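Local structure of sialidase B (Streptococcus pneumoniae serotype 4, 4XJW) at residues A[67-70]-A[71-75]; A[94-97]-A[98-101]; A[407-411]-A[412-416]; A[312-316]-A[317-321]; A[426-429]-A[430-434]. The protein hydrolyses alpha-(2->3)-, alpha-(2->6)- and alpha-(2->8)-glycosidic linkages of terminal sialic acid residues in oligosaccharides, glycoproteins and glycolipids. The protein carries 1 engineered substitution. All coordinates share one frame; numbering follows the deposited sequence. Where two conformers were deposited one is given.

Contact 1 of 5, residues A[67-70]-A[71-75]; sequences FMRD and SGEIG
One face of the Phe67 ring lies over Gly75, whose CA is 3.8 Å from the ring centroid, 22° off the normal, in a CH-pi contact displaced toward the rim. At the edge, Glu73 OE2 sits near the ring plane, 3.9 Å from Phe67 CE1. The same oxygen lies at the edge of the Arg69 guanidinium: Arg69 NE donates to Glu73 OE2 over 3.2 Å, a salt bridge lying in the guanidinium plane but meeting the carboxylate from well above its own plane. Phe67 turns its ring over the hairpin partner because CG stands between its backbone N and carbonyl carbon (chi1 68°), and Gly75, with no side chain, leaves it room there.

The setting is a beta hairpin of the lectin-like N-terminal domain, where strands 63-69 and 74-80 are antiparallel neighbours. Phe67 and Gly75 form a hydrogen-bonded pair, with Phe67 N to Gly75 O at 2.8 Å and Gly75 N to Phe67 O at 2.9 Å. Beside it, Met68 and Ile74 form a non-hydrogen-bonded pair on the other face, touching at Met68 CB and Ile74 CD1. The hairpin end is closed by Gly72 N to Arg69 O, 2.9 Å, across a type I turn, and by Arg69 N to Glu73 O, 3.0 Å. Glycine suits the positive phi of Gly72, as in a G1 bulge. Ser71 OG accepts from Glu73 N in an ST turn.

A guanidinium N-H, a weak hydroxyl bond from Ser90 and an aromatic edge meet at Glu73 OE2, consistent with a charged Glu73.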
loop_
_atom_site.group_PDB
_atom_site.type_symbol
_atom_site.label_atom_id
_atom_site.label_comp_id
_atom_site.label_asym_id
_atom_site.label_seq_id
_atom_site.Cartn_x
_atom_site.Cartn_y
_atom_site.Cartn_z
ATOM N N PHE A 67 21.939 13.741 -1.715
ATOM C CA PHE A 67 22.435 12.426 -2.135
ATOM C C PHE A 67 21.307 11.443 -2.425
ATOM O O PHE A 67 20.143 11.678 -2.057
ATOM C CB PHE A 67 23.389 11.825 -1.090
ATOM C CG PHE A 67 22.715 11.452 0.210
ATOM C CD1 PHE A 67 22.177 10.182 0.392
ATOM C CD2 PHE A 67 22.610 12.379 1.244
ATOM C CE1 PHE A 67 21.541 9.842 1.576
ATOM C CE2 PHE A 67 21.988 12.045 2.440
ATOM C CZ PHE A 67 21.443 10.768 2.603
ATOM N N MET A 68 21.661 10.348 -3.093
ATOM C CA MET A 68 20.745 9.236 -3.304
ATOM C C MET A 68 21.469 7.915 -3.099
ATOM O O MET A 68 22.708 7.858 -3.044
ATOM C CB MET A 68 20.140 9.258 -4.706
ATOM C CG MET A 68 21.171 9.101 -5.815
ATOM S SD MET A 68 20.434 8.993 -7.462
ATOM C CE MET A 68 19.826 7.311 -7.479
ATOM N N ARG A 69 20.686 6.853 -2.993
ATOM C CA ARG A 69 21.220 5.501 -2.873
ATOM C C ARG A 69 20.617 4.643 -3.965
ATOM O O ARG A 69 19.560 4.980 -4.516
ATOM C CB ARG A 69 20.891 4.894 -1.506
ATOM C CG ARG A 69 21.560 5.580 -0.330
ATOM C CD ARG A 69 21.325 4.802 0.962
ATOM N NE ARG A 69 21.899 5.477 2.124
ATOM C CZ ARG A 69 23.147 5.303 2.558
ATOM N NH1 ARG A 69 23.971 4.473 1.930
ATOM N NH2 ARG A 69 23.579 5.972 3.620
ATOM N N ASP A 70 21.277 3.535 -4.283
ATOM C CA ASP A 70 20.769 2.672 -5.343
ATOM C C ASP A 70 19.512 1.889 -4.932
ATOM O O ASP A 70 18.980 1.108 -5.714
ATOM C CB ASP A 70 21.863 1.756 -5.912
ATOM C CG ASP A 70 22.348 0.719 -4.917
ATOM O OD1 ASP A 70 21.852 0.698 -3.775
ATOM O OD2 ASP A 70 23.246 -0.067 -5.290
ATOM N N SER A 71 19.050 2.123 -3.704
ATOM C CA SER A 71 17.787 1.588 -3.203
ATOM C C SER A 71 16.642 2.503 -3.597
ATOM O O SER A 71 15.479 2.133 -3.465
ATOM C CB SER A 71 17.824 1.540 -1.683
ATOM O OG SER A 71 17.951 2.859 -1.169
ATOM N N GLY A 72 16.979 3.705 -4.055
ATOM C CA GLY A 72 15.970 4.697 -4.383
ATOM C C GLY A 72 15.778 5.735 -3.288
ATOM O O GLY A 72 14.938 6.626 -3.430
ATOM N N GLU A 73 16.542 5.618 -2.199
ATOM C CA GLU A 73 16.509 6.599 -1.119
ATOM C C GLU A 73 17.051 7.952 -1.585
ATOM O O GLU A 73 17.990 8.005 -2.378
ATOM C CB GLU A 73 17.334 6.074 0.060
ATOM C CG GLU A 73 17.521 7.041 1.231
ATOM C CD GLU A 73 18.269 6.387 2.366
ATOM O OE1 GLU A 73 17.950 5.222 2.673
ATOM O OE2 GLU A 73 19.189 7.027 2.923
ATOM N N ILE A 74 16.456 9.037 -1.099
ATOM C CA ILE A 74 16.980 10.380 -1.317
ATOM C C ILE A 74 17.238 11.014 0.047
ATOM O O ILE A 74 16.522 10.735 1.013
ATOM C CB ILE A 74 15.985 11.254 -2.131
ATOM C CG1 ILE A 74 16.673 12.481 -2.741
ATOM C CG2 ILE A 74 14.821 11.699 -1.264
ATOM C CD1 ILE A 74 17.568 12.157 -3.927
ATOM N N GLY A 75 18.255 11.869 0.138
ATOM C CA GLY A 75 18.527 12.542 1.389
ATOM C C GLY A 75 19.381 13.777 1.234
ATOM O O GLY A 75 19.822 14.117 0.122
#

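Contact 2 of 5, residues A[94-97]-A[98-101]; sequences SLWG and KHKG
Lys98 meets the indole of Trp96 through its backbone: Lys98 O lies in the ring plane, 3.6 Å from Trp96 CE3 and nearly as close to CZ3, so the carbonyl faces the C-H edge of the six-membered ring. The lysine side chain starts away from the preceding segment. Its CG stands beside its own backbone N, opposite the carbonyl carbon (chi1 -70°), which puts Lys98 CG 3.5 Å from Gly97 O while the rest of the chain leads on, bent at chi3.

His99 comes next, at the end of the short strand 98-99. Its ring approaches the six-membered ring of Trp96 obliquely, with planes 85° apart and centroids separated by 5.9 Å; His99 ND1 is 4.3 Å from Trp96 CZ3. Lys100 then lays its CG over the centre of one face of the histidine ring, 3.8 Å above the plane. Lys100 and Gly101 both have positive phi, which glycine accepts easily, as the chain turns from strand 98-99 into its antiparallel neighbour 102-113.

Elsewhere, the indole has a cation-pi contact with Lys632 and meets the nearly parallel ring of Phe191. Asp607 takes Gly97 N and Lys98 N on its two carboxylate oxygens, joining the N-terminal lectin-like domain to the catalytic part of the chain.

The carbonyl dipole at the C-H edge of the indole is probably mildly favourable, while the indole N-H is satisfied by Gln648 OE1.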
loop_
_atom_site.group_PDB
_atom_site.type_symbol
_atom_site.label_atom_id
_atom_site.label_comp_id
_atom_site.label_asym_id
_atom_site.label_seq_id
_atom_site.Cartn_x
_atom_site.Cartn_y
_atom_site.Cartn_z
ATOM N N SER A 94 12.179 6.878 -2.701
ATOM C CA SER A 94 11.712 8.196 -3.146
ATOM C C SER A 94 11.826 8.451 -4.655
ATOM O O SER A 94 11.315 9.462 -5.141
ATOM C CB SER A 94 12.439 9.293 -2.365
ATOM O OG SER A 94 12.101 9.243 -0.993
ATOM N N LEU A 95 12.493 7.555 -5.387
ATOM C CA LEU A 95 12.892 7.831 -6.774
ATOM C C LEU A 95 12.362 6.820 -7.779
ATOM O O LEU A 95 12.033 5.689 -7.432
ATOM C CB LEU A 95 14.425 7.805 -6.890
ATOM C CG LEU A 95 15.199 8.851 -6.104
ATOM C CD1 LEU A 95 16.701 8.606 -6.224
ATOM C CD2 LEU A 95 14.872 10.235 -6.596
ATOM N N TRP A 96 12.296 7.241 -9.038
ATOM C CA TRP A 96 12.120 6.324 -10.156
ATOM C C TRP A 96 13.429 6.177 -10.913
ATOM O O TRP A 96 14.270 7.088 -10.902
ATOM C CB TRP A 96 11.044 6.860 -11.096
ATOM C CG TRP A 96 9.668 6.367 -10.740
ATOM C CD1 TRP A 96 8.840 6.866 -9.766
ATOM C CD2 TRP A 96 8.967 5.265 -11.340
ATOM N NE1 TRP A 96 7.660 6.141 -9.737
ATOM C CE2 TRP A 96 7.718 5.153 -10.689
ATOM C CE3 TRP A 96 9.280 4.352 -12.354
ATOM C CZ2 TRP A 96 6.782 4.166 -11.024
ATOM C CZ3 TRP A 96 8.348 3.383 -12.693
ATOM C CH2 TRP A 96 7.113 3.297 -12.028
ATOM N N GLY A 97 13.607 5.038 -11.572
ATOM C CA GLY A 97 14.821 4.777 -12.334
ATOM C C GLY A 97 14.560 4.741 -13.829
ATOM O O GLY A 97 15.079 5.577 -14.589
ATOM N N LYS A 98 13.731 3.779 -14.246
ATOM C CA LYS A 98 13.381 3.582 -15.655
ATOM C C LYS A 98 11.894 3.293 -15.809
ATOM O O LYS A 98 11.250 2.792 -14.888
ATOM C CB LYS A 98 14.155 2.401 -16.255
ATOM C CG LYS A 98 15.645 2.634 -16.452
ATOM C CD LYS A 98 16.322 1.454 -17.159
ATOM C CE LYS A 98 16.129 1.514 -18.675
ATOM N NZ LYS A 98 16.410 0.203 -19.328
ATOM N N HIS A 99 11.366 3.591 -16.995
ATOM C CA HIS A 99 9.969 3.340 -17.333
ATOM C C HIS A 99 9.915 3.186 -18.847
ATOM O O HIS A 99 10.461 4.021 -19.570
ATOM C CB HIS A 99 9.104 4.514 -16.857
ATOM C CG HIS A 99 7.647 4.390 -17.189
ATOM N ND1 HIS A 99 6.841 3.400 -16.673
ATOM C CD2 HIS A 99 6.847 5.169 -17.953
ATOM C CE1 HIS A 99 5.609 3.555 -17.130
ATOM N NE2 HIS A 99 5.587 4.623 -17.907
ATOM N N LYS A 100 9.304 2.096 -19.312
ATOM C CA LYS A 100 9.149 1.828 -20.746
ATOM C C LYS A 100 10.462 1.930 -21.523
ATOM O O LYS A 100 10.504 2.486 -22.629
ATOM C CB LYS A 100 8.100 2.751 -21.353
ATOM C CG LYS A 100 6.696 2.497 -20.836
ATOM C CD LYS A 100 5.719 3.504 -21.411
ATOM C CE LYS A 100 4.316 3.212 -20.930
ATOM N NZ LYS A 100 3.314 4.135 -21.540
ATOM N N GLY A 101 11.525 1.407 -20.922
ATOM C CA GLY A 101 12.829 1.344 -21.564
ATOM C C GLY A 101 13.616 2.641 -21.614
ATOM O O GLY A 101 14.603 2.734 -22.346
#

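Contact 3 of 5, residues A[407-411]-A[412-416]; sequences FYKDS and LFKVT
Ser411 and Lys414 hold a type I beta turn, Tyr408 to Ser411, against the short strand 413-414 that follows it, at the margin of an antiparallel sheet. Two side-chain bonds do the work. In the first, the small hydroxyl of Ser411, with OG anti to the backbone N (chi1 -171°), reaches forward from OG to Phe413 O at 2.7 Å. In the second, Lys414 NZ donates to Lys409 O over 3.0 Å, tilted 17° from the carbonyl plane. Its chain bends at chi3 (85°) to get there, passing over the turn so that Lys414 CE lies 3.5 Å from Tyr408 O. Lysine suits the place: its aliphatic carbons cover the turn and its ammonium reaches the carbonyl of Lys409, inside the turn sequence.

The third first-shell contact is apolar. Val415 CG2 sits over one face of the Phe407 ring in a CH-pi contact, 4.2 Å from the centroid and displaced toward the rim. A beta-branched residue supplies a methyl near enough to the backbone to meet a ring whose own stem leads away.

Farther out, the backbone of Lys414 pairs with Lys336 in strand 330-337, and Phe413 meets Tyr364 and Tyr345 edge-to-face. Asp410, within the turn, has its carboxylate oxygens hydrogen-bonded to Tyr384 OH and His397 NE2. Across the turn itself, the bond from Ser411 N to Tyr408 O is weak, at 3.4 Å.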
loop_
_atom_site.group_PDB
_atom_site.type_symbol
_atom_site.label_atom_id
_atom_site.label_comp_id
_atom_site.label_asym_id
_atom_site.label_seq_id
_atom_site.Cartn_x
_atom_site.Cartn_y
_atom_site.Cartn_z
ATOM N N PHE A 407 -17.898 -4.342 17.561
ATOM C CA PHE A 407 -16.482 -4.532 17.253
ATOM C C PHE A 407 -15.550 -3.600 18.041
ATOM O O PHE A 407 -14.324 -3.669 17.899
ATOM C CB PHE A 407 -16.258 -4.365 15.743
ATOM C CG PHE A 407 -16.665 -5.573 14.939
ATOM C CD1 PHE A 407 -17.973 -5.725 14.502
ATOM C CD2 PHE A 407 -15.737 -6.559 14.634
ATOM C CE1 PHE A 407 -18.345 -6.844 13.764
ATOM C CE2 PHE A 407 -16.106 -7.690 13.907
ATOM C CZ PHE A 407 -17.401 -7.821 13.471
ATOM N N TYR A 408 -16.125 -2.757 18.897
ATOM C CA TYR A 408 -15.358 -1.716 19.579
ATOM C C TYR A 408 -14.904 -2.124 20.977
ATOM O O TYR A 408 -15.546 -2.944 21.640
ATOM C CB TYR A 408 -16.168 -0.428 19.722
ATOM C CG TYR A 408 -16.513 0.301 18.444
ATOM C CD1 TYR A 408 -16.040 -0.122 17.207
ATOM C CD2 TYR A 408 -17.314 1.432 18.489
ATOM C CE1 TYR A 408 -16.367 0.576 16.044
ATOM C CE2 TYR A 408 -17.642 2.123 17.347
ATOM C CZ TYR A 408 -17.175 1.695 16.128
ATOM O OH TYR A 408 -17.536 2.418 15.003
ATOM N N LYS A 409 -13.819 -1.505 21.424
ATOM C CA LYS A 409 -13.252 -1.780 22.745
ATOM C C LYS A 409 -14.217 -1.358 23.854
ATOM O O LYS A 409 -14.331 -2.037 24.870
ATOM C CB LYS A 409 -11.925 -1.039 22.894
ATOM C CG LYS A 409 -11.322 -1.087 24.292
ATOM C CD LYS A 409 -10.013 -0.316 24.312
ATOM C CE LYS A 409 -9.375 -0.327 25.688
ATOM N NZ LYS A 409 -8.088 0.428 25.711
ATOM N N ASP A 410 -14.937 -0.261 23.634
ATOM C CA ASP A 410 -15.789 0.319 24.673
ATOM C C ASP A 410 -17.228 -0.210 24.687
ATOM O O ASP A 410 -18.058 0.263 25.471
ATOM C CB ASP A 410 -15.820 1.849 24.548
ATOM C CG ASP A 410 -14.496 2.507 24.907
ATOM O OD1 ASP A 410 -13.495 1.801 25.152
ATOM O OD2 ASP A 410 -14.470 3.762 24.924
ATOM N N SER A 411 -17.535 -1.167 23.818
ATOM C CA SER A 411 -18.905 -1.669 23.705
ATOM C C SER A 411 -19.385 -2.468 24.928
ATOM O O SER A 411 -18.613 -3.179 25.581
ATOM C CB SER A 411 -19.081 -2.514 22.438
ATOM O OG SER A 411 -20.442 -2.823 22.223
ATOM N N LEU A 412 -20.676 -2.342 25.218
ATOM C CA LEU A 412 -21.323 -3.125 26.272
ATOM C C LEU A 412 -21.374 -4.602 25.892
ATOM O O LEU A 412 -21.250 -5.477 26.750
ATOM C CB LEU A 412 -22.739 -2.605 26.511
ATOM C CG LEU A 412 -23.631 -3.302 27.536
ATOM C CD1 LEU A 412 -22.965 -3.317 28.900
ATOM C CD2 LEU A 412 -24.983 -2.591 27.607
ATOM N N PHE A 413 -21.583 -4.869 24.606
ATOM C CA PHE A 413 -21.546 -6.220 24.066
ATOM C C PHE A 413 -20.419 -6.323 23.044
ATOM O O PHE A 413 -20.320 -5.487 22.145
ATOM C CB PHE A 413 -22.880 -6.562 23.397
ATOM C CG PHE A 413 -24.000 -6.778 24.361
ATOM C CD1 PHE A 413 -24.144 -7.992 25.010
ATOM C CD2 PHE A 413 -24.918 -5.767 24.610
ATOM C CE1 PHE A 413 -25.183 -8.198 25.905
ATOM C CE2 PHE A 413 -25.964 -5.965 25.498
ATOM C CZ PHE A 413 -26.095 -7.183 26.142
ATOM N N LYS A 414 -19.571 -7.337 23.187
ATOM C CA LYS A 414 -18.389 -7.476 22.336
ATOM C C LYS A 414 -18.335 -8.826 21.626
ATOM O O LYS A 414 -18.709 -9.854 22.195
ATOM C CB LYS A 414 -17.120 -7.239 23.166
ATOM C CG LYS A 414 -16.962 -5.772 23.545
ATOM C CD LYS A 414 -15.853 -5.546 24.558
ATOM C CE LYS A 414 -14.498 -5.421 23.908
ATOM N NZ LYS A 414 -13.486 -4.895 24.885
ATOM N N VAL A 415 -17.877 -8.816 20.375
ATOM C CA VAL A 415 -17.706 -10.051 19.622
ATOM C C VAL A 415 -16.438 -10.774 20.053
ATOM O O VAL A 415 -15.570 -10.203 20.719
ATOM C CB VAL A 415 -17.658 -9.792 18.102
ATOM C CG1 VAL A 415 -18.949 -9.147 17.636
ATOM C CG2 VAL A 415 -16.478 -8.910 17.744
ATOM N N THR A 416 -16.339 -12.039 19.668
ATOM C CA THR A 416 -15.143 -12.830 19.916
ATOM C C THR A 416 -13.922 -12.149 19.296
ATOM O O THR A 416 -13.993 -11.677 18.161
ATOM C CB THR A 416 -15.310 -14.235 19.303
ATOM O OG1 THR A 416 -16.446 -14.888 19.893
ATOM C CG2 THR A 416 -14.076 -15.075 19.501
#

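Contact 4 of 5, residues A[312-316]-A[317-321]; sequences IGNNN and ANKAD
The loop between strands 301-308 and 324-327 passes beside the active site, and within it Lys319 reaches back to Asn314, whose side chain is about 6 Å from that of Asp232, the probable proton acceptor. Lys319 NZ donates to Asn314 O over 2.8 Å, nearly along the C=O axis. It donates again to Ala317 O, also 2.8 Å away, in the carbonyl plane and on a lone pair. Bends at chi2 and chi4 (-58° and -62°) curl the long chain back, so one ammonium ties two backbone carbonyls together.

Lys319 is the second residue of a type I beta turn from Asn318 to Asp321, and Asn318 OD1 accepts from Ala320 N at 2.9 Å in an Asx turn. Asn316 uses both ends of its amide: Asn316 OD1 takes Gly313 N in the plane of the side-chain carbonyl, 2.8 Å away, and Asn316 ND2 donates to Gly311 O. Ala317 N gives a weak bond to Gly313 O. Compact Ala317 packs against Ile312, with Ala317 CB 3.9 Å from Ile312 CG2, while Pro417 also touches the isoleucine.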
loop_
_atom_site.group_PDB
_atom_site.type_symbol
_atom_site.label_atom_id
_atom_site.label_comp_id
_atom_site.label_asym_id
_atom_site.label_seq_id
_atom_site.Cartn_x
_atom_site.Cartn_y
_atom_site.Cartn_z
ATOM N N ILE A 312 -7.327 -6.257 17.693
ATOM C CA ILE A 312 -7.060 -7.581 17.126
ATOM C C ILE A 312 -6.375 -7.488 15.759
ATOM O O ILE A 312 -6.667 -6.581 14.968
ATOM C CB ILE A 312 -8.358 -8.422 17.029
ATOM C CG1 ILE A 312 -9.005 -8.562 18.412
ATOM C CG2 ILE A 312 -8.090 -9.797 16.394
ATOM C CD1 ILE A 312 -8.048 -9.025 19.497
ATOM N N GLY A 313 -5.431 -8.400 15.522
ATOM C CA GLY A 313 -4.792 -8.581 14.231
ATOM C C GLY A 313 -4.428 -10.050 14.077
ATOM O O GLY A 313 -4.772 -10.871 14.937
ATOM N N ASN A 314 -3.728 -10.384 12.996
ATOM C CA ASN A 314 -3.352 -11.774 12.734
ATOM C C ASN A 314 -2.674 -12.456 13.918
ATOM O O ASN A 314 -2.953 -13.624 14.215
ATOM C CB ASN A 314 -2.439 -11.864 11.508
ATOM C CG ASN A 314 -1.665 -13.171 11.458
ATOM O OD1 ASN A 314 -0.456 -13.202 11.699
ATOM N ND2 ASN A 314 -2.366 -14.260 11.174
ATOM N N ASN A 315 -1.808 -11.706 14.597
ATOM C CA ASN A 315 -0.956 -12.307 15.612
ATOM C C ASN A 315 -1.671 -12.683 16.911
ATOM O O ASN A 315 -1.250 -13.624 17.584
ATOM C CB ASN A 315 0.255 -11.419 15.899
ATOM C CG ASN A 315 0.000 -10.434 17.014
ATOM O OD1 ASN A 315 -0.895 -9.595 16.923
ATOM N ND2 ASN A 315 0.788 -10.531 18.081
ATOM N N ASN A 316 -2.753 -11.989 17.248
ATOM C CA ASN A 316 -3.442 -12.269 18.511
ATOM C C ASN A 316 -4.891 -12.741 18.376
ATOM O O ASN A 316 -5.592 -12.907 19.375
ATOM C CB ASN A 316 -3.343 -11.068 19.459
ATOM C CG ASN A 316 -4.047 -9.834 18.920
ATOM O OD1 ASN A 316 -4.441 -9.790 17.756
ATOM N ND2 ASN A 316 -4.207 -8.830 19.765
ATOM N N ALA A 317 -5.337 -12.961 17.142
ATOM C CA ALA A 317 -6.689 -13.450 16.891
ATOM C C ALA A 317 -6.829 -14.877 17.405
ATOM O O ALA A 317 -5.952 -15.706 17.170
ATOM C CB ALA A 317 -7.007 -13.393 15.404
ATOM N N ASN A 318 -7.931 -15.155 18.097
ATOM C CA ASN A 318 -8.204 -16.502 18.599
ATOM C C ASN A 318 -8.380 -17.481 17.443
ATOM O O ASN A 318 -9.384 -17.436 16.734
ATOM C CB ASN A 318 -9.460 -16.486 19.477
ATOM C CG ASN A 318 -9.675 -17.793 20.235
ATOM O OD1 ASN A 318 -9.216 -18.860 19.824
ATOM N ND2 ASN A 318 -10.397 -17.710 21.343
ATOM N N LYS A 319 -7.410 -18.377 17.276
ATOM C CA LYS A 319 -7.398 -19.293 16.136
ATOM C C LYS A 319 -8.398 -20.434 16.285
ATOM O O LYS A 319 -8.706 -21.116 15.309
ATOM C CB LYS A 319 -5.992 -19.868 15.930
ATOM C CG LYS A 319 -4.912 -18.818 15.712
ATOM C CD LYS A 319 -5.235 -17.944 14.507
ATOM C CE LYS A 319 -4.102 -16.973 14.210
ATOM N NZ LYS A 319 -3.870 -16.034 15.340
ATOM N N ALA A 320 -8.906 -20.635 17.500
ATOM C CA ALA A 320 -9.771 -21.783 17.788
ATOM C C ALA A 320 -11.223 -21.397 18.062
ATOM O O ALA A 320 -11.954 -22.127 18.744
ATOM C CB ALA A 320 -9.209 -22.577 18.960
ATOM N N ASP A 321 -11.644 -20.255 17.524
ATOM C CA ASP A 321 -12.999 -19.772 17.733
ATOM C C ASP A 321 -13.450 -18.977 16.514
ATOM O O ASP A 321 -12.769 -18.038 16.106
ATOM C CB ASP A 321 -13.046 -18.879 18.973
ATOM C CG ASP A 321 -14.436 -18.744 19.545
ATOM O OD1 ASP A 321 -15.413 -18.747 18.769
ATOM O OD2 ASP A 321 -14.547 -18.620 20.784
#

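Contact 5 of 5, residues A[426-429]-A[430-434]; sequences SQNR and GESWE
Ser426 and Trp433 open and close the core of an Asp-box, the second BNR repeat of the sialidase propeller, with Asn428 and Ser432 where the motif usually has aspartate and threonine. Hydrogen bonds dominate. Ser426 OG accepts from Gly430 N at 2.9 Å and from Asn428 N at 3.2 Å, the latter making an ST turn, and it also lies 2.8 Å from Ser432 O. A hydroxyl on a short stem can meet backbone groups on both arms of the loop. Glu431 N to Asn428 O, 3.3 Å, closes a type I' turn, whose positive phi suits Gly430.

Asn428 grips Ser432 twice: Asn428 OD1 accepts from Ser432 N at 2.9 Å, and Asn428 ND2 donates to Ser432 OG at 3.0 Å. CG stands between the backbone N and the carbonyl carbon (chi1 49°), which turns the amide toward both. A water accepts from Gln427 N at 2.9 Å and is hydrogen-bonded to Ser432 OG. Trp433 NE1 donates to Thr241 OG1.

Among flat groups, the Asn428 amide and Glu431 carboxylate stack with planes 21° apart; the carboxylate is in a salt bridge with Arg218.

In the single CH-pi contact, Ser426 CB lies over the six-membered ring of Trp433, 3.8 Å from its centroid.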
loop_
_atom_site.group_PDB
_atom_site.type_symbol
_atom_site.label_atom_id
_atom_site.label_comp_id
_atom_site.label_asym_id
_atom_site.label_seq_id
_atom_site.Cartn_x
_atom_site.Cartn_y
_atom_site.Cartn_z
ATOM N N SER A 426 -22.257 -2.595 -3.929
ATOM C CA SER A 426 -22.587 -1.288 -4.463
ATOM C C SER A 426 -23.516 -1.481 -5.642
ATOM O O SER A 426 -23.274 -2.332 -6.499
ATOM C CB SER A 426 -21.342 -0.538 -4.926
ATOM O OG SER A 426 -21.736 0.646 -5.609
ATOM N N GLN A 427 -24.570 -0.678 -5.684
ATOM C CA GLN A 427 -25.531 -0.739 -6.772
ATOM C C GLN A 427 -25.250 0.348 -7.802
ATOM O O GLN A 427 -25.960 0.460 -8.804
ATOM C CB GLN A 427 -26.951 -0.601 -6.219
ATOM C CG GLN A 427 -27.449 -1.855 -5.504
ATOM C CD GLN A 427 -28.160 -1.546 -4.199
ATOM O OE1 GLN A 427 -28.443 -0.387 -3.892
ATOM N NE2 GLN A 427 -28.446 -2.584 -3.418
ATOM N N ASN A 428 -24.218 1.156 -7.557
ATOM C CA ASN A 428 -23.892 2.257 -8.465
ATOM C C ASN A 428 -22.412 2.272 -8.856
ATOM O O ASN A 428 -21.796 3.342 -8.999
ATOM C CB ASN A 428 -24.320 3.596 -7.859
ATOM C CG ASN A 428 -23.841 3.763 -6.438
ATOM O OD1 ASN A 428 -22.848 3.152 -6.046
ATOM N ND2 ASN A 428 -24.544 4.578 -5.650
ATOM N N ARG A 429 -21.857 1.067 -9.003
ATOM C CA ARG A 429 -20.487 0.874 -9.478
ATOM C C ARG A 429 -19.456 1.669 -8.671
ATOM O O ARG A 429 -18.542 2.280 -9.233
ATOM C CB ARG A 429 -20.379 1.204 -10.970
ATOM C CG ARG A 429 -21.359 0.419 -11.825
ATOM C CD ARG A 429 -21.192 0.765 -13.302
ATOM N NE ARG A 429 -22.083 -0.030 -14.142
ATOM C CZ ARG A 429 -23.299 0.365 -14.508
ATOM N NH1 ARG A 429 -23.758 1.547 -14.111
ATOM N NH2 ARG A 429 -24.051 -0.415 -15.272
ATOM N N GLY A 430 -19.617 1.673 -7.352
ATOM C CA GLY A 430 -18.621 2.260 -6.476
ATOM C C GLY A 430 -18.852 3.714 -6.099
ATOM O O GLY A 430 -17.976 4.340 -5.510
ATOM N N GLU A 431 -20.019 4.267 -6.422
ATOM C CA GLU A 431 -20.330 5.627 -5.981
ATOM C C GLU A 431 -20.781 5.679 -4.520
ATOM O O GLU A 431 -20.641 6.711 -3.859
ATOM C CB GLU A 431 -21.370 6.284 -6.905
ATOM C CG GLU A 431 -20.841 6.511 -8.319
ATOM C CD GLU A 431 -21.941 6.592 -9.358
ATOM O OE1 GLU A 431 -23.065 6.989 -8.990
ATOM O OE2 GLU A 431 -21.689 6.241 -10.533
ATOM N N SER A 432 -21.315 4.559 -4.031
ATOM C CA SER A 432 -21.557 4.353 -2.606
ATOM C C SER A 432 -21.585 2.854 -2.306
ATOM O O SER A 432 -21.800 2.041 -3.204
ATOM C CB SER A 432 -22.866 5.008 -2.160
ATOM O OG SER A 432 -23.982 4.360 -2.738
ATOM N N TRP A 433 -21.391 2.511 -1.032
ATOM C CA TRP A 433 -21.357 1.126 -0.574
ATOM C C TRP A 433 -22.358 0.911 0.553
ATOM O O TRP A 433 -22.558 1.797 1.392
ATOM C CB TRP A 433 -19.948 0.764 -0.078
ATOM C CG TRP A 433 -18.914 0.830 -1.156
ATOM C CD1 TRP A 433 -18.106 1.896 -1.453
ATOM C CD2 TRP A 433 -18.595 -0.192 -2.106
ATOM N NE1 TRP A 433 -17.282 1.581 -2.510
ATOM C CE2 TRP A 433 -17.568 0.309 -2.933
ATOM C CE3 TRP A 433 -19.058 -1.499 -2.321
ATOM C CZ2 TRP A 433 -17.015 -0.442 -3.989
ATOM C CZ3 TRP A 433 -18.503 -2.250 -3.365
ATOM C CH2 TRP A 433 -17.487 -1.718 -4.176
ATOM N N GLU A 434 -22.980 -0.268 0.555
ATOM C CA GLU A 434 -23.912 -0.683 1.595
ATOM C C GLU A 434 -23.211 -0.945 2.915
ATOM O O GLU A 434 -21.979 -1.063 2.973
ATOM C CB GLU A 434 -24.615 -1.973 1.179
ATOM C CG GLU A 434 -25.561 -1.809 -0.013
ATOM C CD GLU A 434 -26.626 -0.764 0.255
ATOM O OE1 GLU A 434 -27.201 -0.780 1.364
ATOM O OE2 GLU A 434 -26.874 0.073 -0.636
HETATM O O HOH W 1 -24.901 1.489 -3.778
#

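How the contacts relate
The five contacts form two touching pairs and one member apart. Contacts 1 and 2 share the N-terminal domain, their centres 13 Å apart: Gly72 O and Ser94 N probably hydrogen-bond at 2.9 Å, and Met68 CE packs on Leu95 CD1 at 3.6 Å. Contacts 3 and 4, with centres 15 Å apart, meet where Thr416 CG2 lies 3.7 Å from Asp321 CG. Contact 5 touches neither pair; its nearest atoms are about 13 Å from contact 3. Contact 4 comes nearest the active site, Asn314 being also about 10 Å from the predicted catalytic Glu503, side chain to side chain. From contact 5, the Arg429 side chain is about 12 Å from the bound inhibitor.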